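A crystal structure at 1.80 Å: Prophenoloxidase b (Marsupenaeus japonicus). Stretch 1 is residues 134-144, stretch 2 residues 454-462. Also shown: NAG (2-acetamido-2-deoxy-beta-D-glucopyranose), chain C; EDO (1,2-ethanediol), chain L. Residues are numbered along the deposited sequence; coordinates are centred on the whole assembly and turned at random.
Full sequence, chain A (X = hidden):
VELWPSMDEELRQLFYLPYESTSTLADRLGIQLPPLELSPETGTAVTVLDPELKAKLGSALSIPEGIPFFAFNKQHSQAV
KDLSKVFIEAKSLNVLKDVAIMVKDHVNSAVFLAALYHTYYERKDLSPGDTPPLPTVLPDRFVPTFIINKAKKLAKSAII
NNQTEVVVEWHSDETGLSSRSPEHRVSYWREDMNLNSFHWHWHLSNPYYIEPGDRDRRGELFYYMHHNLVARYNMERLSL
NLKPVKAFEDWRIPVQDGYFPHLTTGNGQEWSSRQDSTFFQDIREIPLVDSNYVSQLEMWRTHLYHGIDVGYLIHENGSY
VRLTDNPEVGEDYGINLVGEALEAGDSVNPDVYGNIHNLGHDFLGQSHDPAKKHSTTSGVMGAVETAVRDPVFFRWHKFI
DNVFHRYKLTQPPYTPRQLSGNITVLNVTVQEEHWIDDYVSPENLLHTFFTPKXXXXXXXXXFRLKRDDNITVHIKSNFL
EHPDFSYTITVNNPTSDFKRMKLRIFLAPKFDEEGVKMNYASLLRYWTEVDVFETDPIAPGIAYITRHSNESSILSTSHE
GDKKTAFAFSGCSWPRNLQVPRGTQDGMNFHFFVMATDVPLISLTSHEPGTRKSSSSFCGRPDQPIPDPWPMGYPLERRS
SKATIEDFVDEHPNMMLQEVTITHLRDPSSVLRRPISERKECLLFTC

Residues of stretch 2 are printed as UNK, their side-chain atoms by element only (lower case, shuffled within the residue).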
# COMPACT_ATOMS: atom_id res chain seq x y z
N LEU A 134 -47.00 -9.25 2.79
CA LEU A 134 -46.20 -8.85 1.64
C LEU A 134 -45.70 -10.01 0.75
O LEU A 134 -45.68 -9.87 -0.47
CB LEU A 134 -45.05 -7.94 2.08
CG LEU A 134 -44.27 -7.22 0.97
CD1 LEU A 134 -45.17 -6.33 0.11
CD2 LEU A 134 -43.17 -6.40 1.62
N PRO A 135 -45.29 -11.15 1.35
CA PRO A 135 -44.83 -12.21 0.44
C PRO A 135 -45.92 -12.78 -0.48
O PRO A 135 -45.56 -13.33 -1.52
CB PRO A 135 -44.32 -13.30 1.39
CG PRO A 135 -43.90 -12.54 2.61
CD PRO A 135 -44.92 -11.44 2.75
N THR A 136 -47.19 -12.65 -0.12
CA THR A 136 -48.27 -13.13 -1.00
C THR A 136 -48.51 -12.17 -2.16
O THR A 136 -49.16 -12.52 -3.14
CB THR A 136 -49.60 -13.33 -0.24
OG1 THR A 136 -50.12 -12.05 0.14
CG2 THR A 136 -49.37 -14.18 0.99
N VAL A 137 -47.99 -10.95 -2.03
CA VAL A 137 -48.15 -9.89 -3.02
C VAL A 137 -46.91 -9.76 -3.91
O VAL A 137 -47.02 -9.61 -5.13
CB VAL A 137 -48.42 -8.53 -2.32
CG1 VAL A 137 -48.41 -7.38 -3.32
CG2 VAL A 137 -49.73 -8.57 -1.56
N LEU A 138 -45.73 -9.82 -3.30
CA LEU A 138 -44.47 -9.73 -4.05
C LEU A 138 -43.57 -10.90 -3.70
O LEU A 138 -42.50 -10.71 -3.11
CB LEU A 138 -43.74 -8.41 -3.73
CG LEU A 138 -44.30 -7.09 -4.25
CD1 LEU A 138 -43.49 -5.91 -3.74
CD2 LEU A 138 -44.35 -7.08 -5.78
N PRO A 139 -43.98 -12.13 -4.05
CA PRO A 139 -43.14 -13.27 -3.67
C PRO A 139 -41.73 -13.22 -4.26
O PRO A 139 -40.82 -13.81 -3.66
CB PRO A 139 -43.91 -14.49 -4.22
CG PRO A 139 -44.92 -13.94 -5.17
CD PRO A 139 -45.24 -12.56 -4.70
N ASP A 140 -41.54 -12.51 -5.38
CA ASP A 140 -40.22 -12.41 -6.01
C ASP A 140 -39.19 -11.76 -5.10
O ASP A 140 -37.98 -11.93 -5.31
CB ASP A 140 -40.30 -11.63 -7.33
CG ASP A 140 -40.65 -10.16 -7.12
OD1 ASP A 140 -39.75 -9.36 -6.80
OD2 ASP A 140 -41.84 -9.80 -7.27
N ARG A 141 -39.65 -11.00 -4.10
CA ARG A 141 -38.74 -10.33 -3.16
C ARG A 141 -38.18 -11.24 -2.09
O ARG A 141 -37.23 -10.86 -1.40
CB ARG A 141 -39.43 -9.13 -2.48
CG ARG A 141 -39.90 -8.02 -3.43
CD ARG A 141 -38.76 -7.28 -4.12
NE ARG A 141 -39.17 -5.93 -4.50
CZ ARG A 141 -39.73 -5.61 -5.67
NH1 ARG A 141 -39.97 -6.54 -6.59
NH2 ARG A 141 -40.06 -4.35 -5.92
N PHE A 142 -38.74 -12.45 -1.96
CA PHE A 142 -38.41 -13.32 -0.83
C PHE A 142 -37.95 -14.71 -1.25
O PHE A 142 -37.37 -15.45 -0.45
CB PHE A 142 -39.62 -13.43 0.12
CG PHE A 142 -40.20 -12.11 0.50
CD1 PHE A 142 -39.65 -11.37 1.55
CD2 PHE A 142 -41.28 -11.58 -0.19
CE1 PHE A 142 -40.17 -10.14 1.90
CE2 PHE A 142 -41.81 -10.34 0.15
CZ PHE A 142 -41.25 -9.62 1.21
N VAL A 143 -38.23 -15.07 -2.50
CA VAL A 143 -38.01 -16.43 -2.99
C VAL A 143 -36.96 -16.38 -4.10
O VAL A 143 -37.05 -15.52 -4.98
CB VAL A 143 -39.34 -17.01 -3.55
CG1 VAL A 143 -39.14 -18.40 -4.13
CG2 VAL A 143 -40.42 -17.03 -2.45
N PRO A 144 -35.96 -17.28 -4.06
CA PRO A 144 -34.85 -17.19 -5.02
C PRO A 144 -35.30 -17.32 -6.45
O PRO A 144 -36.28 -18.02 -6.74
CB PRO A 144 -33.97 -18.39 -4.67
CG PRO A 144 -34.32 -18.71 -3.24
CD PRO A 144 -35.76 -18.37 -3.09
N UNK A 454 -45.96 -22.64 4.51
CA UNK A 454 -46.36 -22.62 3.11
C UNK A 454 -47.32 -21.46 2.87
O UNK A 454 -48.16 -21.17 3.72
c UNK A 454 -47.44 -23.96 1.26
o UNK A 454 -46.17 -25.03 3.00
c UNK A 454 -47.06 -23.94 2.73
N UNK A 455 -47.19 -20.77 1.74
CA UNK A 455 -48.16 -19.75 1.37
C UNK A 455 -48.56 -19.83 -0.10
O UNK A 455 -47.85 -20.43 -0.92
c UNK A 455 -44.33 -17.00 -0.61
c UNK A 455 -47.67 -18.34 1.72
c UNK A 455 -46.50 -17.87 0.90
c UNK A 455 -45.21 -18.20 1.27
c UNK A 455 -46.70 -17.09 -0.24
c UNK A 455 -44.12 -17.77 0.51
c UNK A 455 -45.62 -16.66 -1.00
N UNK A 456 -49.70 -19.22 -0.42
CA UNK A 456 -50.25 -19.19 -1.77
C UNK A 456 -49.68 -17.98 -2.54
O UNK A 456 -50.01 -16.83 -2.24
c UNK A 456 -51.79 -19.11 -1.68
n UNK A 456 -53.80 -19.48 -2.99
o UNK A 456 -51.87 -19.04 -4.09
c UNK A 456 -52.49 -19.21 -3.03
N UNK A 457 -48.83 -18.25 -3.53
CA UNK A 457 -48.18 -17.16 -4.25
C UNK A 457 -49.00 -16.62 -5.41
O UNK A 457 -48.63 -15.62 -6.02
c UNK A 457 -46.80 -17.60 -4.76
o UNK A 457 -46.89 -18.60 -5.75
N UNK A 458 -50.12 -17.27 -5.70
CA UNK A 458 -50.92 -16.92 -6.88
C UNK A 458 -51.67 -15.59 -6.75
O UNK A 458 -52.21 -15.08 -7.72
c UNK A 458 -51.86 -18.06 -7.24
o UNK A 458 -51.11 -19.14 -7.77
N UNK A 459 -51.68 -15.03 -5.55
CA UNK A 459 -52.20 -13.68 -5.37
C UNK A 459 -51.20 -12.67 -5.91
O UNK A 459 -51.56 -11.53 -6.22
c UNK A 459 -52.46 -13.41 -3.89
o UNK A 459 -51.42 -13.96 -3.11
N UNK A 460 -49.94 -13.09 -6.03
CA UNK A 460 -48.89 -12.17 -6.43
C UNK A 460 -48.41 -12.35 -7.87
O UNK A 460 -48.10 -11.37 -8.55
N UNK A 461 -48.34 -13.61 -8.30
CA UNK A 461 -47.88 -13.96 -9.63
C UNK A 461 -48.97 -14.72 -10.37
O UNK A 461 -49.53 -15.68 -9.84
c UNK A 461 -46.25 -15.34 -10.95
c UNK A 461 -45.47 -14.13 -8.90
c UNK A 461 -44.30 -15.04 -8.55
c UNK A 461 -46.64 -14.86 -9.56
N UNK A 462 -49.24 -14.30 -11.60
CA UNK A 462 -50.21 -14.98 -12.45
C UNK A 462 -49.53 -16.12 -13.19
O UNK A 462 -48.82 -15.90 -14.17
o UNK A 462 -52.76 -13.74 -14.80
c UNK A 462 -52.05 -14.54 -14.15
c UNK A 462 -50.81 -13.99 -13.45
o UNK A 462 -52.31 -15.75 -14.05
C1 NAG C . -54.51 -19.01 -4.17
C2 NAG C . -55.91 -19.62 -4.05
C3 NAG C . -56.79 -19.14 -5.19
C4 NAG C . -56.84 -17.62 -5.25
C5 NAG C . -55.49 -16.93 -5.05
C6 NAG C . -55.76 -15.58 -4.39
C7 NAG C . -56.15 -21.86 -3.06
C8 NAG C . -55.86 -23.32 -3.25
N2 NAG C . -55.85 -21.07 -4.09
O3 NAG C . -58.09 -19.67 -5.00
O4 NAG C . -57.35 -17.25 -6.52
O5 NAG C . -54.58 -17.60 -4.19
O6 NAG C . -55.64 -14.52 -5.30
O7 NAG C . -56.63 -21.45 -2.01
C1 EDO L . -52.41 -16.53 -10.34
O1 EDO L . -51.93 -17.90 -10.43
C2 EDO L . -53.91 -16.43 -10.14
O2 EDO L . -54.59 -16.76 -11.36
O HOH W 1 -45.92 -10.37 -7.56

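Position 454 carries one carbon bearing an oxygen and a second carbon, a beta-branched hydroxyl side chain that stays out of reach of stretch 1: Thr-454, in a strand that begins earlier in the chain.

Position 455 has one carbon followed by a ring of six carbons with no polar atom, so it is Phe-455. Its CB points toward stretch 1, and the ring is lined by small apolar groups. Pro-135 lies over one face, its CB 4.2 Å from Phe-455 CZ; at the edge, Pro-139 CB lies 4.2 Å from Phe-455 CE2 and Val-143 CG2 4.3 Å from Phe-455 CZ.

Position 456 shows two carbons, the second carrying an oxygen and a nitrogen. That nitrogen is bonded to C1 of the sugar NAG at 1.5 Å, which marks a glycosylated amide: Asn-456. Its OD1 accepts a hydrogen bond from the backbone N of position 458 at 3.0 Å, tying the glycosylated side chain to the turn that follows.

Position 457 has one carbon and one oxygen, hence Ser-457. Its CB sits 4.1 Å from Pro-139 CG, and its hydroxyl is satisfied elsewhere in the structure.

Position 458, again one carbon and one oxygen, is Ser-458. It points away from stretch 1, and its OG donates to O1 of the ethanediol at 3.0 Å.

Position 459 repeats the one-carbon, one-oxygen pattern but points toward stretch 1. This is Ser-459, whose OG donates to Thr-136 O at 2.7 Å, the one direct hydrogen bond across the contact.

Position 460 has no side-chain atoms: Gly-460. An ideal CB would lie 2.6 Å from Pro-139 CD and 2.8 Å from both Thr-136 O and Val-137 O, so the close approach leaves no room for one.

Position 461 has four carbons, forked at the first with one arm two carbons long, so it is Ile-461. Its CB points sideways, but the end comes nearer, placing CD1 3.6 Å from Pro-139 CG.

Position 462 has two carbons, the second carrying two oxygens: Asp-462, beyond reach of stretch 1.

The contact buries 400 Å² and combines apolar packing with a close backbone approach. Phe-455 and Ile-461 both pack against Pro-139, while the bare Gly-460 lets the backbones come close at Thr-136 and Val-137. Ser-459 OG satisfies Thr-136 O, and a water donates to Val-137 O at 2.8 Å and to Gly-460 O at 2.6 Å, bridging two carbonyls that could not bond each other. The rule: pack around proline, link sparingly at the backbone.

Stretch 2 454-462: TFNSSSGID
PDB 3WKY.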